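Local coordinates for enoyl-[acyl-carrier-protein] reductase [FMN] (Thermotoga maritima, PDB 5GVJ) that probably reduces enoyl-acyl-carrier-protein substrates in fatty acid synthesis, as an FMN-dependent, NADH-linked oxidoreductase of the nitronate monooxygenase-like family, at residues P67-D80 and V91-Y104. The protein carries 1 engineered substitution. Sequence-based numbering, arbitrary orientation.
Sequences PFGVNIILVSPWAD and VPVVTFGAGNPTKY
Strands 68-73 and 93-97 pair in parallel as neighbours in the barrel sheet. Val70 N donates to Val93 O and Val70 O accepts from Thr95 N, while Ile72 N reaches Thr95 O and Ile72 O takes Gly97 N. Leu74 N adds a fifth bond, to Gly97 O at 3.0 Å. On the face carrying Asn71 and Thr95, Thr95 OG1 donates to Asn71 OD1 (2.8 Å), in the carbonyl plane on a lone pair; with CG anti to the backbone N (chi1 180°), the Asn71 amide is carried across to that hydroxyl. The face carrying Val70, Ile72, Val94 and Phe96 is apolar. Ile72 runs alongside Phe96, whose ring lies between Val94 CG1 over one face and Pro101 CB over the other. From the loop after strand 68-73, Leu74 crosses Phe96 at about a right angle, CD2 standing 3.5 Å from Phe96 CD1, and the same methyl meets the edge of the Tyr104 ring at CE2 (3.7 Å). At the start of the strands, Pro92 CD sits over a face of the Phe68 ring, 3.8 Å from its centroid, a CH-pi contact; Phe68 CE2 also touches Val91 CG2, and the side chain packs on Leu60 and Arg61 of helix 50-63. With an alanine here, Pro92 CD and Val91 CG2 would probably lose their aromatic partner and a gap open toward helix 50-63. With helix 79-88 as the crossover, this is a beta-alpha-beta unit of a TIM barrel; Asn71 lies near Gly21 and Thr95 near Gln191, which bind FMN in this protein, though none is bound to this chain.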
loop_
_atom_site.group_PDB
_atom_site.type_symbol
_atom_site.label_atom_id
_atom_site.label_comp_id
_atom_site.label_asym_id
_atom_site.label_seq_id
_atom_site.Cartn_x
_atom_site.Cartn_y
_atom_site.Cartn_z
ATOM N N PRO A 67 -16.999 -22.295 -10.597
ATOM C CA PRO A 67 -15.838 -22.588 -9.749
ATOM C C PRO A 67 -15.899 -21.864 -8.414
ATOM O O PRO A 67 -16.531 -20.815 -8.256
ATOM C CB PRO A 67 -14.646 -22.105 -10.586
ATOM C CG PRO A 67 -15.109 -22.211 -11.996
ATOM C CD PRO A 67 -16.599 -21.891 -11.958
ATOM N N PHE A 68 -15.197 -22.438 -7.447
ATOM C CA PHE A 68 -15.136 -21.906 -6.098
ATOM C C PHE A 68 -13.852 -22.416 -5.471
ATOM O O PHE A 68 -13.245 -23.373 -5.958
ATOM C CB PHE A 68 -16.351 -22.340 -5.269
ATOM C CG PHE A 68 -16.407 -23.827 -5.036
ATOM C CD1 PHE A 68 -16.934 -24.669 -6.001
ATOM C CD2 PHE A 68 -15.894 -24.385 -3.867
ATOM C CE1 PHE A 68 -16.968 -26.037 -5.797
ATOM C CE2 PHE A 68 -15.927 -25.755 -3.661
ATOM C CZ PHE A 68 -16.462 -26.576 -4.625
ATOM N N GLY A 69 -13.444 -21.773 -4.382
ATOM C CA GLY A 69 -12.270 -22.186 -3.649
ATOM C C GLY A 69 -12.597 -22.558 -2.214
ATOM O O GLY A 69 -13.684 -22.275 -1.689
ATOM N N VAL A 70 -11.634 -23.234 -1.593
ATOM C CA VAL A 70 -11.616 -23.490 -0.160
ATOM C C VAL A 70 -10.289 -22.971 0.377
ATOM O O VAL A 70 -9.225 -23.325 -0.146
ATOM C CB VAL A 70 -11.769 -24.984 0.175
ATOM C CG1 VAL A 70 -11.499 -25.206 1.657
ATOM C CG2 VAL A 70 -13.171 -25.487 -0.197
ATOM N N ASN A 71 -10.354 -22.139 1.410
ATOM C CA ASN A 71 -9.164 -21.669 2.103
ATOM C C ASN A 71 -8.870 -22.570 3.296
ATOM O O ASN A 71 -9.740 -22.800 4.138
ATOM C CB ASN A 71 -9.335 -20.224 2.570
ATOM C CG ASN A 71 -8.111 -19.705 3.301
ATOM O OD1 ASN A 71 -7.028 -19.599 2.718
ATOM N ND2 ASN A 71 -8.273 -19.392 4.580
ATOM N N ILE A 72 -7.638 -23.056 3.377
ATOM C CA ILE A 72 -7.210 -23.954 4.441
ATOM C C ILE A 72 -6.148 -23.241 5.267
ATOM O O ILE A 72 -5.193 -22.687 4.708
ATOM C CB ILE A 72 -6.673 -25.274 3.860
ATOM C CG1 ILE A 72 -7.831 -26.070 3.246
ATOM C CG2 ILE A 72 -5.929 -26.077 4.923
ATOM C CD1 ILE A 72 -7.410 -27.338 2.589
ATOM N N ILE A 73 -6.320 -23.241 6.588
ATOM C CA ILE A 73 -5.332 -22.672 7.503
ATOM C C ILE A 73 -4.344 -23.761 7.907
ATOM O O ILE A 73 -4.728 -24.764 8.521
ATOM C CB ILE A 73 -5.999 -22.058 8.740
ATOM C CG1 ILE A 73 -6.997 -20.978 8.327
ATOM C CG2 ILE A 73 -4.933 -21.473 9.655
ATOM C CD1 ILE A 73 -6.364 -19.854 7.551
ATOM N N LEU A 74 -3.066 -23.542 7.592
ATOM C CA LEU A 74 -2.063 -24.594 7.729
ATOM C C LEU A 74 -1.849 -25.011 9.177
ATOM O O LEU A 74 -1.489 -26.165 9.435
ATOM C CB LEU A 74 -0.746 -24.129 7.115
ATOM C CG LEU A 74 -0.757 -24.018 5.591
ATOM C CD1 LEU A 74 0.428 -23.199 5.121
ATOM C CD2 LEU A 74 -0.753 -25.403 4.935
ATOM N N VAL A 75 -2.059 -24.098 10.133
ATOM C CA VAL A 75 -1.862 -24.414 11.547
ATOM C C VAL A 75 -3.060 -25.114 12.168
ATOM O O VAL A 75 -3.005 -25.491 13.345
ATOM C CB VAL A 75 -1.527 -23.137 12.346
ATOM C CG1 VAL A 75 -0.313 -22.446 11.749
ATOM C CG2 VAL A 75 -2.706 -22.190 12.365
ATOM N N SER A 76 -4.138 -25.306 11.420
ATOM C CA SER A 76 -5.277 -26.029 11.960
ATOM C C SER A 76 -4.882 -27.475 12.260
ATOM O O SER A 76 -4.138 -28.091 11.489
ATOM C CB SER A 76 -6.449 -25.996 10.981
ATOM O OG SER A 76 -7.361 -27.047 11.260
ATOM N N PRO A 77 -5.354 -28.040 13.373
ATOM C CA PRO A 77 -5.096 -29.466 13.635
ATOM C C PRO A 77 -5.670 -30.393 12.580
ATOM O O PRO A 77 -5.219 -31.540 12.474
ATOM C CB PRO A 77 -5.763 -29.703 14.999
ATOM C CG PRO A 77 -6.763 -28.613 15.126
ATOM C CD PRO A 77 -6.177 -27.420 14.425
ATOM N N TRP A 78 -6.656 -29.944 11.804
ATOM C CA TRP A 78 -7.295 -30.784 10.799
ATOM C C TRP A 78 -6.792 -30.500 9.386
ATOM O O TRP A 78 -7.464 -30.864 8.414
ATOM C CB TRP A 78 -8.813 -30.609 10.850
ATOM C CG TRP A 78 -9.446 -30.967 12.165
ATOM C CD1 TRP A 78 -9.765 -30.115 13.188
ATOM C CD2 TRP A 78 -9.858 -32.272 12.588
ATOM N NE1 TRP A 78 -10.344 -30.813 14.222
ATOM C CE2 TRP A 78 -10.414 -32.137 13.878
ATOM C CE3 TRP A 78 -9.809 -33.541 12.003
ATOM C CZ2 TRP A 78 -10.914 -33.226 14.592
ATOM C CZ3 TRP A 78 -10.314 -34.625 12.717
ATOM C CH2 TRP A 78 -10.853 -34.457 13.996
ATOM N N ALA A 79 -5.615 -29.884 9.253
ATOM C CA ALA A 79 -5.183 -29.388 7.947
ATOM C C ALA A 79 -4.999 -30.524 6.944
ATOM O O ALA A 79 -5.503 -30.449 5.815
ATOM C CB ALA A 79 -3.898 -28.569 8.093
ATOM N N ASP A 80 -4.273 -31.582 7.331
ATOM C CA ASP A 80 -4.105 -32.740 6.450
ATOM C C ASP A 80 -5.453 -33.275 5.978
ATOM O O ASP A 80 -5.666 -33.503 4.781
ATOM C CB ASP A 80 -3.343 -33.865 7.162
ATOM C CG ASP A 80 -1.966 -33.456 7.626
ATOM O OD1 ASP A 80 -1.531 -34.000 8.666
ATOM O OD2 ASP A 80 -1.309 -32.621 6.960
ATOM N N VAL A 91 -12.621 -30.212 -5.245
ATOM C CA VAL A 91 -12.615 -28.748 -5.088
ATOM C C VAL A 91 -11.723 -28.121 -6.160
ATOM O O VAL A 91 -10.545 -28.509 -6.295
ATOM C CB VAL A 91 -12.144 -28.372 -3.680
ATOM C CG1 VAL A 91 -11.833 -26.902 -3.599
ATOM C CG2 VAL A 91 -13.231 -28.742 -2.659
ATOM N N PRO A 92 -12.221 -27.182 -6.965
ATOM C CA PRO A 92 -11.419 -26.715 -8.108
ATOM C C PRO A 92 -10.212 -25.884 -7.707
ATOM O O PRO A 92 -9.208 -25.903 -8.427
ATOM C CB PRO A 92 -12.411 -25.878 -8.932
ATOM C CG PRO A 92 -13.743 -26.150 -8.371
ATOM C CD PRO A 92 -13.569 -26.593 -6.956
ATOM N N VAL A 93 -10.282 -25.154 -6.594
ATOM C CA VAL A 93 -9.265 -24.175 -6.208
ATOM C C VAL A 93 -9.062 -24.263 -4.702
ATOM O O VAL A 93 -10.036 -24.269 -3.944
ATOM C CB VAL A 93 -9.666 -22.736 -6.590
ATOM C CG1 VAL A 93 -8.531 -21.759 -6.226
ATOM C CG2 VAL A 93 -10.027 -22.643 -8.068
ATOM N N VAL A 94 -7.807 -24.332 -4.262
ATOM C CA VAL A 94 -7.500 -24.306 -2.836
ATOM C C VAL A 94 -6.496 -23.193 -2.571
ATOM O O VAL A 94 -5.450 -23.123 -3.228
ATOM C CB VAL A 94 -6.986 -25.664 -2.322
ATOM C CG1 VAL A 94 -6.551 -25.558 -0.860
ATOM C CG2 VAL A 94 -8.102 -26.711 -2.441
ATOM N N THR A 95 -6.833 -22.305 -1.638
ATOM C CA THR A 95 -5.904 -21.310 -1.123
ATOM C C THR A 95 -5.434 -21.760 0.249
ATOM O O THR A 95 -6.095 -22.555 0.922
ATOM C CB THR A 95 -6.530 -19.905 -1.023
ATOM O OG1 THR A 95 -7.540 -19.868 -0.010
ATOM C CG2 THR A 95 -7.125 -19.456 -2.349
ATOM N N PHE A 96 -4.268 -21.253 0.651
ATOM C CA PHE A 96 -3.673 -21.589 1.934
ATOM C C PHE A 96 -3.310 -20.317 2.677
ATOM O O PHE A 96 -2.958 -19.304 2.067
ATOM C CB PHE A 96 -2.409 -22.442 1.777
ATOM C CG PHE A 96 -2.673 -23.860 1.377
ATOM C CD1 PHE A 96 -3.005 -24.810 2.327
ATOM C CD2 PHE A 96 -2.570 -24.251 0.050
ATOM C CE1 PHE A 96 -3.236 -26.128 1.965
ATOM C CE2 PHE A 96 -2.801 -25.555 -0.320
ATOM C CZ PHE A 96 -3.132 -26.500 0.643
ATOM N N GLY A 97 -3.392 -20.377 4.006
ATOM C CA GLY A 97 -2.896 -19.307 4.838
ATOM C C GLY A 97 -2.035 -19.850 5.961
ATOM O O GLY A 97 -2.093 -21.031 6.312
ATOM N N ALA A 98 -1.217 -18.951 6.518
ATOM C CA ALA A 98 -0.431 -19.200 7.733
ATOM C C ALA A 98 0.732 -20.156 7.471
ATOM O O ALA A 98 0.889 -21.173 8.147
ATOM C CB ALA A 98 -1.310 -19.708 8.882
ATOM N N GLY A 99 1.557 -19.820 6.480
ATOM C CA GLY A 99 2.817 -20.512 6.355
ATOM C C GLY A 99 3.037 -21.050 4.962
ATOM O O GLY A 99 2.483 -20.547 3.975
ATOM N N ASN A 100 3.861 -22.091 4.898
ATOM C CA ASN A 100 4.327 -22.650 3.641
ATOM C C ASN A 100 3.575 -23.942 3.372
ATOM O O ASN A 100 3.739 -24.906 4.138
ATOM C CB ASN A 100 5.829 -22.910 3.716
ATOM C CG ASN A 100 6.419 -23.328 2.393
ATOM O OD1 ASN A 100 5.720 -23.814 1.501
ATOM N ND2 ASN A 100 7.729 -23.134 2.253
ATOM N N PRO A 101 2.750 -24.020 2.312
ATOM C CA PRO A 101 1.924 -25.220 2.106
ATOM C C PRO A 101 2.550 -26.199 1.129
ATOM O O PRO A 101 1.843 -27.000 0.508
ATOM C CB PRO A 101 0.625 -24.639 1.541
ATOM C CG PRO A 101 1.124 -23.492 0.680
ATOM C CD PRO A 101 2.411 -22.965 1.343
ATOM N N THR A 102 3.874 -26.123 0.982
ATOM C CA THR A 102 4.569 -26.910 -0.030
ATOM C C THR A 102 4.229 -28.388 0.082
ATOM O O THR A 102 4.074 -29.076 -0.932
ATOM C CB THR A 102 6.079 -26.700 0.100
ATOM O OG1 THR A 102 6.413 -25.363 -0.302
ATOM C CG2 THR A 102 6.842 -27.709 -0.753
ATOM N N LYS A 103 4.082 -28.888 1.312
ATOM C CA LYS A 103 3.878 -30.319 1.513
ATOM C C LYS A 103 2.589 -30.822 0.873
ATOM O O LYS A 103 2.455 -32.029 0.643
ATOM C CB LYS A 103 3.864 -30.647 3.008
ATOM C CG LYS A 103 2.590 -30.205 3.731
ATOM C CD LYS A 103 2.734 -30.307 5.248
ATOM C CE LYS A 103 3.080 -31.729 5.684
ATOM N NZ LYS A 103 1.949 -32.700 5.492
ATOM N N TYR A 104 1.638 -29.936 0.582
ATOM C CA TYR A 104 0.367 -30.361 0.005
ATOM C C TYR A 104 0.245 -30.088 -1.484
ATOM O O TYR A 104 -0.679 -30.610 -2.117
ATOM C CB TYR A 104 -0.797 -29.647 0.691
ATOM C CG TYR A 104 -0.920 -29.882 2.165
ATOM C CD1 TYR A 104 -1.067 -31.163 2.676
ATOM C CD2 TYR A 104 -0.931 -28.814 3.048
ATOM C CE1 TYR A 104 -1.196 -31.373 4.030
ATOM C CE2 TYR A 104 -1.064 -29.010 4.398
ATOM C CZ TYR A 104 -1.202 -30.291 4.889
ATOM O OH TYR A 104 -1.344 -30.478 6.247
HETATM O O HOH W 1 -0.245 -28.185 7.789
#